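PDB 6FFL: Maltose/maltodextrin transport permease homologue from Bdellovibrio bacteriovorus HD100, which probably binds maltose and maltodextrins through this solute-binding MalE domain, fused to the MalF permease of an ABC transporter, and here holds maltotriose. Local coordinates for residues A[170-174]-A[195-200]; A[186-190]-A[372-376]; A[78-82]-A[104-108]; A[59-65]-A[269-275]. The contacts are given in a common frame with arbitrary orientation. Residue numbers count along the deposited sequence, not the author numbering.

Contact 1 (A[170-174]-A[195-200])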
# COMPACT_ATOMS: atom_id res chain seq x y z
N PHE A 170 -1.55 9.60 -9.88
CA PHE A 170 -1.89 10.53 -10.96
C PHE A 170 -1.23 11.89 -10.79
O PHE A 170 -1.05 12.60 -11.78
CB PHE A 170 -3.40 10.73 -11.05
CG PHE A 170 -4.16 9.45 -11.28
CD1 PHE A 170 -4.14 8.84 -12.53
CD2 PHE A 170 -4.87 8.86 -10.26
CE1 PHE A 170 -4.81 7.64 -12.74
CE2 PHE A 170 -5.56 7.67 -10.47
CZ PHE A 170 -5.53 7.06 -11.71
N ILE A 171 -0.88 12.26 -9.56
CA ILE A 171 -0.39 13.62 -9.32
C ILE A 171 0.82 13.92 -10.19
O ILE A 171 0.78 14.90 -10.95
CB ILE A 171 -0.11 13.84 -7.83
CG1 ILE A 171 -1.41 13.68 -7.03
CG2 ILE A 171 0.48 15.23 -7.62
CD1 ILE A 171 -1.20 13.60 -5.49
N PRO A 172 1.91 13.13 -10.16
CA PRO A 172 3.06 13.46 -11.02
C PRO A 172 2.77 13.33 -12.50
O PRO A 172 3.47 13.96 -13.30
CB PRO A 172 4.13 12.46 -10.57
CG PRO A 172 3.38 11.32 -9.95
CD PRO A 172 2.20 11.97 -9.29
N ALA A 173 1.77 12.53 -12.90
CA ALA A 173 1.44 12.46 -14.32
C ALA A 173 0.80 13.75 -14.81
O ALA A 173 0.82 14.03 -16.02
CB ALA A 173 0.50 11.26 -14.59
N PHE A 174 0.24 14.55 -13.91
CA PHE A 174 -0.31 15.85 -14.26
C PHE A 174 0.65 16.99 -13.98
O PHE A 174 0.30 18.15 -14.20
CB PHE A 174 -1.63 16.09 -13.51
CG PHE A 174 -2.80 15.31 -14.08
CD1 PHE A 174 -3.35 15.66 -15.30
CD2 PHE A 174 -3.34 14.25 -13.39
CE1 PHE A 174 -4.41 14.96 -15.83
CE2 PHE A 174 -4.40 13.53 -13.90
CZ PHE A 174 -4.95 13.89 -15.12
N ASP A 195 -5.67 19.05 -11.10
CA ASP A 195 -6.01 18.24 -12.26
C ASP A 195 -6.33 16.80 -11.86
O ASP A 195 -7.20 16.15 -12.47
CB ASP A 195 -4.86 18.26 -13.28
CG ASP A 195 -4.80 19.56 -14.08
OD1 ASP A 195 -5.73 20.39 -14.01
OD2 ASP A 195 -3.79 19.75 -14.80
N THR A 196 -5.62 16.28 -10.86
CA THR A 196 -5.91 14.94 -10.34
C THR A 196 -7.31 14.89 -9.73
O THR A 196 -8.08 13.96 -10.00
CB THR A 196 -4.86 14.56 -9.28
OG1 THR A 196 -3.57 14.47 -9.90
CG2 THR A 196 -5.20 13.21 -8.67
N PHE A 197 -7.63 15.86 -8.88
CA PHE A 197 -8.98 15.98 -8.35
C PHE A 197 -10.01 16.01 -9.47
O PHE A 197 -11.04 15.34 -9.39
CB PHE A 197 -9.11 17.25 -7.51
CG PHE A 197 -8.41 17.19 -6.17
CD1 PHE A 197 -7.94 15.99 -5.67
CD2 PHE A 197 -8.22 18.35 -5.44
CE1 PHE A 197 -7.31 15.95 -4.43
CE2 PHE A 197 -7.58 18.32 -4.20
CZ PHE A 197 -7.12 17.11 -3.70
N GLN A 198 -9.74 16.80 -10.52
CA GLN A 198 -10.74 16.93 -11.58
C GLN A 198 -10.83 15.68 -12.42
O GLN A 198 -11.93 15.34 -12.90
CB GLN A 198 -10.43 18.15 -12.46
CG GLN A 198 -10.25 19.44 -11.65
CD GLN A 198 -10.08 20.69 -12.51
OE1 GLN A 198 -10.86 21.64 -12.40
NE2 GLN A 198 -9.06 20.69 -13.36
N PHE A 199 -9.71 14.99 -12.63
CA PHE A 199 -9.71 13.76 -13.43
C PHE A 199 -10.62 12.72 -12.82
O PHE A 199 -11.43 12.09 -13.52
CB PHE A 199 -8.27 13.23 -13.55
CG PHE A 199 -8.16 11.91 -14.27
CD1 PHE A 199 -8.42 11.82 -15.63
CD2 PHE A 199 -7.80 10.77 -13.57
CE1 PHE A 199 -8.31 10.61 -16.28
CE2 PHE A 199 -7.70 9.55 -14.22
CZ PHE A 199 -7.95 9.47 -15.57
N ILE A 200 -10.55 12.55 -11.50
CA ILE A 200 -11.38 11.53 -10.87
C ILE A 200 -12.83 11.99 -10.80
O ILE A 200 -13.75 11.19 -10.97
CB ILE A 200 -10.79 11.17 -9.49
CG1 ILE A 200 -9.56 10.28 -9.72
CG2 ILE A 200 -11.81 10.45 -8.62
CD1 ILE A 200 -8.85 9.94 -8.47
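Phe170, in the short, weakly bonded helix 170-173, and Phe174, one turn later, project as two bumps, and Thr196 of helix 191-205 fits between them. Its CG2 lies 3.9 Å from CB of Phe170, while its OG1 is 3.5 Å from CD2 of Phe174 and 3.3 Å from CA of Ile171, close enough to bring the two backbones within 5.8 Å at the CA atoms of Ile171 and Thr196. That hydroxyl makes no hydrogen bond to 170-174; it is bonded instead to Ala192 O, in its own helix. Phe199, one turn further along, lies against the outer ends of both rings. Phe170, Phe174 and Phe199 form an aromatic cluster in which helix packs on helix within this solute-binding domain, with both Phe170 and Phe174 inclined obliquely to the Phe199 ring (centroids 5.3 and 5.7 Å away, planes at 51° and 54°). The closest approaches are Phe170 CE1 to Phe199 CE2, 3.8 Å, and Phe174 CZ to Phe199 CB, 3.7 Å. One face of the Phe174 ring is occupied by Asp195, whose CB sits 4.0 Å from the ring centroid in a CH-pi contact. Beyond the helices, Ile253 and Pro263 also pack on Phe170, and Ile256 on Phe174.

Contact 2 (A[186-190]-A[372-376]); sequences PNLNT and AEQAQ
Gln376 pairs both ends of its amide, peptide-like, with the backbone of an irregular loop just ahead of an N-capped helix. In the loop, Pro186 (-60/145), Asn187 (-131/69) and Leu188 (-107/-23) lead to Asn189 (-84/68), centre of an inverse gamma turn, with a weak bond from Thr190 N to Leu188 O at 2.9 Å; Thr190 is at -131/156. Residues 372-376 are helical. CA atoms approach most closely at Asn189-Glu373 (4.7 Å) and Leu188-Gln376 (5.0 Å). With chi1 t and chi2 p, Gln376 donates from NE2 to Pro186 O (2.9 Å) and accepts at OE1 from Leu188 N (2.8 Å, 162°); NE2 is also bonded to Glu380. Leu188, chi1 m and chi2 t, sets CD1 3.9 Å from Ala375 CB, while its carbonyl O lies 3.5 Å from Ala372 CB. Thr190, chi1 p, is the N-cap of helix 191-205, its OG1 accepting from Leu193 N, and Asn187 ND2 donates to Ala177 O. The loop leads into helix 191-205 and lies against helix 368-384, with Val350 of helix 346-362 touching Pro186 and Leu188.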
# COMPACT_ATOMS: atom_id res chain seq x y z
N PRO A 186 5.69 19.87 1.67
CA PRO A 186 4.53 19.54 0.84
C PRO A 186 4.50 20.41 -0.41
O PRO A 186 4.88 21.58 -0.38
CB PRO A 186 3.34 19.84 1.75
CG PRO A 186 3.89 19.76 3.14
CD PRO A 186 5.30 20.28 3.03
N ASN A 187 4.05 19.81 -1.51
CA ASN A 187 3.88 20.50 -2.78
C ASN A 187 2.49 20.16 -3.30
O ASN A 187 2.34 19.46 -4.29
CB ASN A 187 4.97 20.08 -3.78
CG ASN A 187 5.04 21.00 -4.98
OD1 ASN A 187 4.87 22.21 -4.87
ND2 ASN A 187 5.30 20.42 -6.15
N LEU A 188 1.47 20.69 -2.62
CA LEU A 188 0.08 20.34 -2.92
C LEU A 188 -0.70 21.44 -3.61
O LEU A 188 -1.70 21.14 -4.27
CB LEU A 188 -0.65 19.94 -1.62
CG LEU A 188 0.07 18.91 -0.74
CD1 LEU A 188 -0.75 18.62 0.52
CD2 LEU A 188 0.33 17.64 -1.56
N ASN A 189 -0.29 22.70 -3.47
CA ASN A 189 -1.02 23.80 -4.12
C ASN A 189 -0.54 23.94 -5.57
O ASN A 189 0.11 24.91 -5.97
CB ASN A 189 -0.84 25.11 -3.35
CG ASN A 189 -1.70 26.23 -3.93
OD1 ASN A 189 -2.66 25.97 -4.65
ND2 ASN A 189 -1.35 27.48 -3.62
N THR A 190 -0.88 22.92 -6.36
CA THR A 190 -0.33 22.76 -7.69
C THR A 190 -1.44 22.50 -8.69
O THR A 190 -2.52 22.01 -8.34
CB THR A 190 0.67 21.59 -7.76
OG1 THR A 190 -0.03 20.36 -7.49
CG2 THR A 190 1.78 21.79 -6.74
N ALA A 372 -6.92 22.07 -3.33
CA ALA A 372 -5.47 21.97 -3.41
C ALA A 372 -4.80 23.06 -2.58
O ALA A 372 -3.81 22.80 -1.88
CB ALA A 372 -5.01 22.05 -4.87
N GLU A 373 -5.33 24.28 -2.64
CA GLU A 373 -4.78 25.36 -1.83
C GLU A 373 -4.88 25.03 -0.35
O GLU A 373 -3.91 25.21 0.40
CB GLU A 373 -5.52 26.68 -2.13
CG GLU A 373 -5.32 27.23 -3.55
CD GLU A 373 -6.40 28.22 -3.99
OE1 GLU A 373 -6.30 28.72 -5.13
OE2 GLU A 373 -7.34 28.49 -3.21
N GLN A 374 -6.04 24.55 0.10
CA GLN A 374 -6.21 24.25 1.51
C GLN A 374 -5.51 22.96 1.94
O GLN A 374 -5.20 22.81 3.13
CB GLN A 374 -7.70 24.19 1.85
CG GLN A 374 -8.31 25.59 1.99
CD GLN A 374 -9.82 25.62 1.77
OE1 GLN A 374 -10.57 24.87 2.39
NE2 GLN A 374 -10.25 26.49 0.87
N ALA A 375 -5.27 22.04 1.00
CA ALA A 375 -4.42 20.89 1.32
C ALA A 375 -3.02 21.34 1.70
O ALA A 375 -2.45 20.87 2.70
CB ALA A 375 -4.37 19.92 0.14
N GLN A 376 -2.46 22.29 0.95
CA GLN A 376 -1.13 22.80 1.28
C GLN A 376 -1.14 23.51 2.63
O GLN A 376 -0.25 23.28 3.47
CB GLN A 376 -0.65 23.75 0.18
CG GLN A 376 0.77 24.30 0.38
CD GLN A 376 1.84 23.23 0.27
OE1 GLN A 376 1.62 22.18 -0.31
NE2 GLN A 376 3.01 23.50 0.84

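Contact 3 (A[78-82]-A[104-108])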
# COMPACT_ATOMS: atom_id res chain seq x y z
N VAL A 78 9.95 3.14 18.47
CA VAL A 78 10.51 1.93 17.88
C VAL A 78 12.03 1.99 17.95
O VAL A 78 12.63 3.08 17.97
CB VAL A 78 10.06 1.70 16.43
CG1 VAL A 78 8.57 1.34 16.40
CG2 VAL A 78 10.38 2.92 15.56
N ARG A 79 12.66 0.81 17.97
CA ARG A 79 14.11 0.70 18.19
C ARG A 79 14.87 0.72 16.86
O ARG A 79 14.43 0.10 15.89
CB ARG A 79 14.44 -0.61 18.90
CG ARG A 79 13.72 -0.81 20.21
CD ARG A 79 13.98 -2.20 20.78
NE ARG A 79 13.57 -2.27 22.18
CZ ARG A 79 14.41 -2.29 23.21
NH1 ARG A 79 15.72 -2.28 23.00
NH2 ARG A 79 13.93 -2.34 24.44
N PRO A 80 16.01 1.40 16.78
CA PRO A 80 16.88 1.22 15.61
C PRO A 80 17.31 -0.23 15.54
O PRO A 80 17.63 -0.84 16.56
CB PRO A 80 18.08 2.14 15.90
CG PRO A 80 17.65 3.03 17.02
CD PRO A 80 16.62 2.28 17.80
N LEU A 81 17.29 -0.79 14.32
CA LEU A 81 17.58 -2.21 14.14
C LEU A 81 19.04 -2.48 13.79
O LEU A 81 19.45 -3.65 13.78
CB LEU A 81 16.69 -2.79 13.04
CG LEU A 81 15.20 -2.73 13.39
CD1 LEU A 81 14.36 -3.25 12.23
CD2 LEU A 81 14.93 -3.50 14.68
N ASP A 82 19.81 -1.44 13.49
CA ASP A 82 21.18 -1.62 13.02
C ASP A 82 22.02 -2.43 14.01
O ASP A 82 22.73 -3.36 13.62
CB ASP A 82 21.80 -0.25 12.77
CG ASP A 82 21.00 0.55 11.76
OD1 ASP A 82 20.02 1.23 12.17
OD2 ASP A 82 21.33 0.46 10.56
N LYS A 104 19.31 5.68 10.18
CA LYS A 104 19.14 4.38 10.82
C LYS A 104 18.05 3.57 10.14
O LYS A 104 17.19 4.11 9.42
CB LYS A 104 18.80 4.53 12.31
CG LYS A 104 19.91 5.18 13.14
CD LYS A 104 19.42 5.62 14.51
CE LYS A 104 20.20 6.83 15.02
NZ LYS A 104 20.00 7.06 16.48
N HIS A 105 18.06 2.27 10.42
CA HIS A 105 17.06 1.33 9.92
C HIS A 105 16.05 1.04 11.02
O HIS A 105 16.39 0.40 12.02
CB HIS A 105 17.69 0.01 9.48
CG HIS A 105 18.52 0.10 8.23
ND1 HIS A 105 19.89 0.06 8.24
CD2 HIS A 105 18.16 0.18 6.92
CE1 HIS A 105 20.35 0.13 7.01
NE2 HIS A 105 19.32 0.21 6.19
N TYR A 106 14.79 1.46 10.83
CA TYR A 106 13.77 1.18 11.83
C TYR A 106 12.82 0.06 11.42
O TYR A 106 11.98 -0.34 12.23
CB TYR A 106 12.97 2.46 12.14
CG TYR A 106 13.79 3.50 12.90
CD1 TYR A 106 13.98 3.39 14.27
CD2 TYR A 106 14.35 4.59 12.24
CE1 TYR A 106 14.72 4.35 14.97
CE2 TYR A 106 15.09 5.54 12.92
CZ TYR A 106 15.27 5.41 14.28
OH TYR A 106 16.01 6.36 14.95
N MET A 107 12.93 -0.46 10.19
CA MET A 107 11.97 -1.42 9.68
C MET A 107 12.68 -2.39 8.75
O MET A 107 13.57 -1.98 8.00
CB MET A 107 10.83 -0.70 8.93
CG MET A 107 9.95 -1.62 8.13
SD MET A 107 8.64 -0.78 7.23
CE MET A 107 7.57 -0.24 8.57
N ILE A 108 12.27 -3.66 8.77
CA ILE A 108 12.69 -4.60 7.74
C ILE A 108 11.45 -5.29 7.18
O ILE A 108 10.69 -5.91 7.93
CB ILE A 108 13.72 -5.63 8.24
CG1 ILE A 108 13.96 -6.68 7.16
CG2 ILE A 108 13.27 -6.30 9.54
CD1 ILE A 108 14.78 -6.14 6.00
O HOH W 1 12.29 -1.10 14.91
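Asp82 reaches His105 twice. With chi1 m and chi2 at 85°, its carboxylate accepts from the backbone through OD1 (His105 N to Asp82 OD1, 2.8 Å, 174°) and from the ring through OD2 (His105 ND1 to Asp82 OD2, 2.8 Å). The m rotamer of His105, chi2 106°, brings ND1 round to OD2, which lies near the ring plane; Phe90 stacks on the same imidazole. A third bond, Leu81 N to His105 O at 2.7 Å, ties the backbones together beside it. Leu81 adopts the common m,t rotamer, and its CD1 settles over the backbone of 104-108, 3.7 Å from Tyr106 C and 4.2 Å from Ile108 CG2. Tyr106, chi1 -70° and chi2 -80°, lays its ring along residues 78-80, with CD1 3.9 Å from Val78 CG2 and CE1 3.8 Å from Pro80 CG. A water bridges Arg79 O (2.6 Å) and Tyr106 O (2.8 Å), donating to both carbonyls. The two segments run almost at right angles, their end-to-end directions 99° apart. Such a His-carboxylate hydrogen bond, together with one backbone hydrogen bond, fastens the loop entering helix 82-85 to strand 104-109, part of a mixed sheet in this periplasmic-binding-protein fold.

Contact 4 (A[59-65]-A[269-275]). With GLC (alpha-D-glucopyranose), chain B.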
# COMPACT_ATOMS: atom_id res chain seq x y z
N PRO A 59 2.49 -3.76 21.41
CA PRO A 59 3.07 -5.06 21.06
C PRO A 59 4.57 -4.98 20.85
O PRO A 59 5.13 -3.93 20.51
CB PRO A 59 2.37 -5.38 19.74
CG PRO A 59 2.22 -4.03 19.10
CD PRO A 59 1.88 -3.09 20.25
N GLU A 60 5.23 -6.13 21.03
CA GLU A 60 6.67 -6.21 20.78
C GLU A 60 7.00 -5.92 19.32
O GLU A 60 8.00 -5.26 19.02
CB GLU A 60 7.20 -7.59 21.18
CG GLU A 60 7.35 -7.81 22.70
CD GLU A 60 6.06 -8.29 23.37
OE1 GLU A 60 5.04 -8.44 22.67
OE2 GLU A 60 6.07 -8.50 24.59
N LEU A 61 6.17 -6.41 18.40
CA LEU A 61 6.39 -6.23 16.98
C LEU A 61 5.18 -5.55 16.36
O LEU A 61 4.04 -5.87 16.69
CB LEU A 61 6.62 -7.58 16.27
CG LEU A 61 8.05 -8.13 16.35
CD1 LEU A 61 8.07 -9.61 16.02
CD2 LEU A 61 8.95 -7.36 15.39
N VAL A 62 5.44 -4.61 15.45
CA VAL A 62 4.39 -3.95 14.67
C VAL A 62 4.78 -4.02 13.20
O VAL A 62 5.95 -3.86 12.86
CB VAL A 62 4.14 -2.49 15.14
CG1 VAL A 62 5.41 -1.63 15.02
CG2 VAL A 62 2.97 -1.87 14.38
N TYR A 63 3.80 -4.30 12.33
CA TYR A 63 4.06 -4.54 10.91
C TYR A 63 3.14 -3.65 10.08
O TYR A 63 1.92 -3.73 10.23
CB TYR A 63 3.80 -6.00 10.56
CG TYR A 63 3.96 -6.35 9.08
CD1 TYR A 63 2.90 -6.20 8.18
CD2 TYR A 63 5.17 -6.86 8.61
CE1 TYR A 63 3.05 -6.53 6.83
CE2 TYR A 63 5.33 -7.21 7.27
CZ TYR A 63 4.27 -7.05 6.39
OH TYR A 63 4.44 -7.39 5.06
N GLY A 64 3.72 -2.86 9.19
CA GLY A 64 2.92 -2.04 8.29
C GLY A 64 3.77 -1.29 7.28
O GLY A 64 4.99 -1.48 7.20
N PRO A 65 3.14 -0.38 6.53
CA PRO A 65 3.83 0.26 5.41
C PRO A 65 5.01 1.10 5.86
O PRO A 65 5.04 1.61 6.98
CB PRO A 65 2.75 1.16 4.78
CG PRO A 65 1.44 0.72 5.39
CD PRO A 65 1.74 0.07 6.70
N THR A 269 7.63 -1.05 0.83
CA THR A 269 7.52 -2.31 1.55
C THR A 269 6.49 -2.16 2.66
O THR A 269 6.01 -1.06 2.96
CB THR A 269 8.88 -2.74 2.12
OG1 THR A 269 8.82 -4.12 2.51
CG2 THR A 269 9.28 -1.90 3.34
N LYS A 270 6.15 -3.29 3.25
CA LYS A 270 5.53 -3.34 4.57
C LYS A 270 6.44 -4.21 5.42
O LYS A 270 6.90 -5.26 4.96
CB LYS A 270 4.10 -3.88 4.50
CG LYS A 270 3.14 -3.02 3.63
CD LYS A 270 1.80 -3.71 3.42
CE LYS A 270 1.92 -4.86 2.41
NZ LYS A 270 2.36 -4.39 1.05
N GLY A 271 6.76 -3.76 6.63
CA GLY A 271 7.78 -4.48 7.37
C GLY A 271 7.63 -4.33 8.87
O GLY A 271 6.73 -3.64 9.36
N TYR A 272 8.55 -4.99 9.58
CA TYR A 272 8.51 -5.14 11.02
C TYR A 272 9.38 -4.10 11.72
O TYR A 272 10.48 -3.78 11.26
CB TYR A 272 8.98 -6.54 11.42
CG TYR A 272 8.13 -7.67 10.85
CD1 TYR A 272 7.00 -8.12 11.53
CD2 TYR A 272 8.47 -8.29 9.65
CE1 TYR A 272 6.22 -9.14 11.03
CE2 TYR A 272 7.68 -9.31 9.13
CZ TYR A 272 6.56 -9.73 9.83
OH TYR A 272 5.77 -10.75 9.33
N SER A 273 8.86 -3.57 12.83
CA SER A 273 9.62 -2.73 13.74
C SER A 273 9.50 -3.31 15.14
O SER A 273 8.52 -3.97 15.46
CB SER A 273 9.12 -1.27 13.76
OG SER A 273 9.20 -0.67 12.47
N LEU A 274 10.52 -3.05 15.97
CA LEU A 274 10.55 -3.47 17.37
C LEU A 274 10.17 -2.32 18.30
O LEU A 274 10.72 -1.22 18.19
CB LEU A 274 11.95 -3.98 17.73
CG LEU A 274 12.45 -5.30 17.14
CD1 LEU A 274 13.89 -5.55 17.59
CD2 LEU A 274 11.58 -6.46 17.60
N ASN A 275 9.23 -2.58 19.21
CA ASN A 275 8.81 -1.60 20.22
C ASN A 275 10.00 -1.18 21.08
O ASN A 275 10.79 -2.01 21.54
CB ASN A 275 7.71 -2.21 21.08
CG ASN A 275 6.88 -1.17 21.82
OD1 ASN A 275 7.35 -0.09 22.14
ND2 ASN A 275 5.62 -1.52 22.09
C1 GLC B . -2.51 -0.43 1.34
C2 GLC B . -1.04 -0.05 1.43
C3 GLC B . -0.79 1.11 2.39
C4 GLC B . -1.72 2.26 1.99
C5 GLC B . -3.17 1.77 2.02
C6 GLC B . -4.14 2.89 1.64
O2 GLC B . -0.31 -1.21 1.85
O3 GLC B . 0.58 1.53 2.26
O4 GLC B . -1.59 3.32 2.92
O5 GLC B . -3.30 0.73 1.06
O6 GLC B . -5.48 2.53 2.01
O HOH W 2 6.54 -1.06 11.59
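The sugar pocket of this solute-binding domain takes Pro65 and Lys270 from the ends of two adjacent strands: Pro65 CG lies 3.3 Å from O3 of one glucose unit, and Lys270 CD 3.6 Å from its O2. Lys270 NZ is hydrogen-bonded to Asn114, which also binds glucose. Away from the sugar, strands 61-65 and 270-274 run antiparallel, their axes 4.3 Å apart at closest and 152° between directions. Two hydrogen-bonded pairs carry the ladder: Val62 N to Ser273 O at 3.1 Å and Ser273 N to Val62 O at 2.9 Å, then Gly64 N to Gly271 O at 3.1 Å and Gly271 N to Gly64 O at 2.9 Å. This pairing belongs to a mixed sheet of the periplasmic-binding-protein fold, in which strand 4-9 runs parallel to 61-65. Further along, Asn275 N donates to Glu60 O (3.0 Å) and ND2 to Pro59 O (2.9 Å), while OD1 accepts from Asn277 N. On the face bearing Leu61, Tyr63, Tyr272 and Leu274, the Tyr63 edge meets the Tyr272 face, centroids 4.6 Å apart, and Leu61 CD2 touches Leu274 CD2 at 3.6 Å. On the Val62 and Ser273 face, a water donates to Val62 O (3.1 Å) and Ser273 OG (2.8 Å), the latter also hydrogen-bonded to Tyr106 O.

The four contacts fall into two pairs. Contacts 3 and 4 share one sheet, in which strands 104-109 and 266-274 are neighbours; their centres are 10 Å apart, and probable hydrogen bonds join Tyr106 O to Ser273 OG and Arg79 N to Leu274 O, each 2.8 Å. Contacts 1 and 2, with centres 13 Å apart, meet where Phe197 CE2 packs on Ala372 N at 3.9 Å. Between the pairs nothing touches: contacts 1 and 4 lie on opposite sides of the chain's centre, their nearest atoms about 17 Å apart. Contact 4 alone reaches the sugar; the side chains of Met107 in contact 3, Ile171 in contact 1 and Leu188 in contact 2 are about 9, 10 and 12 Å from a bound glucose.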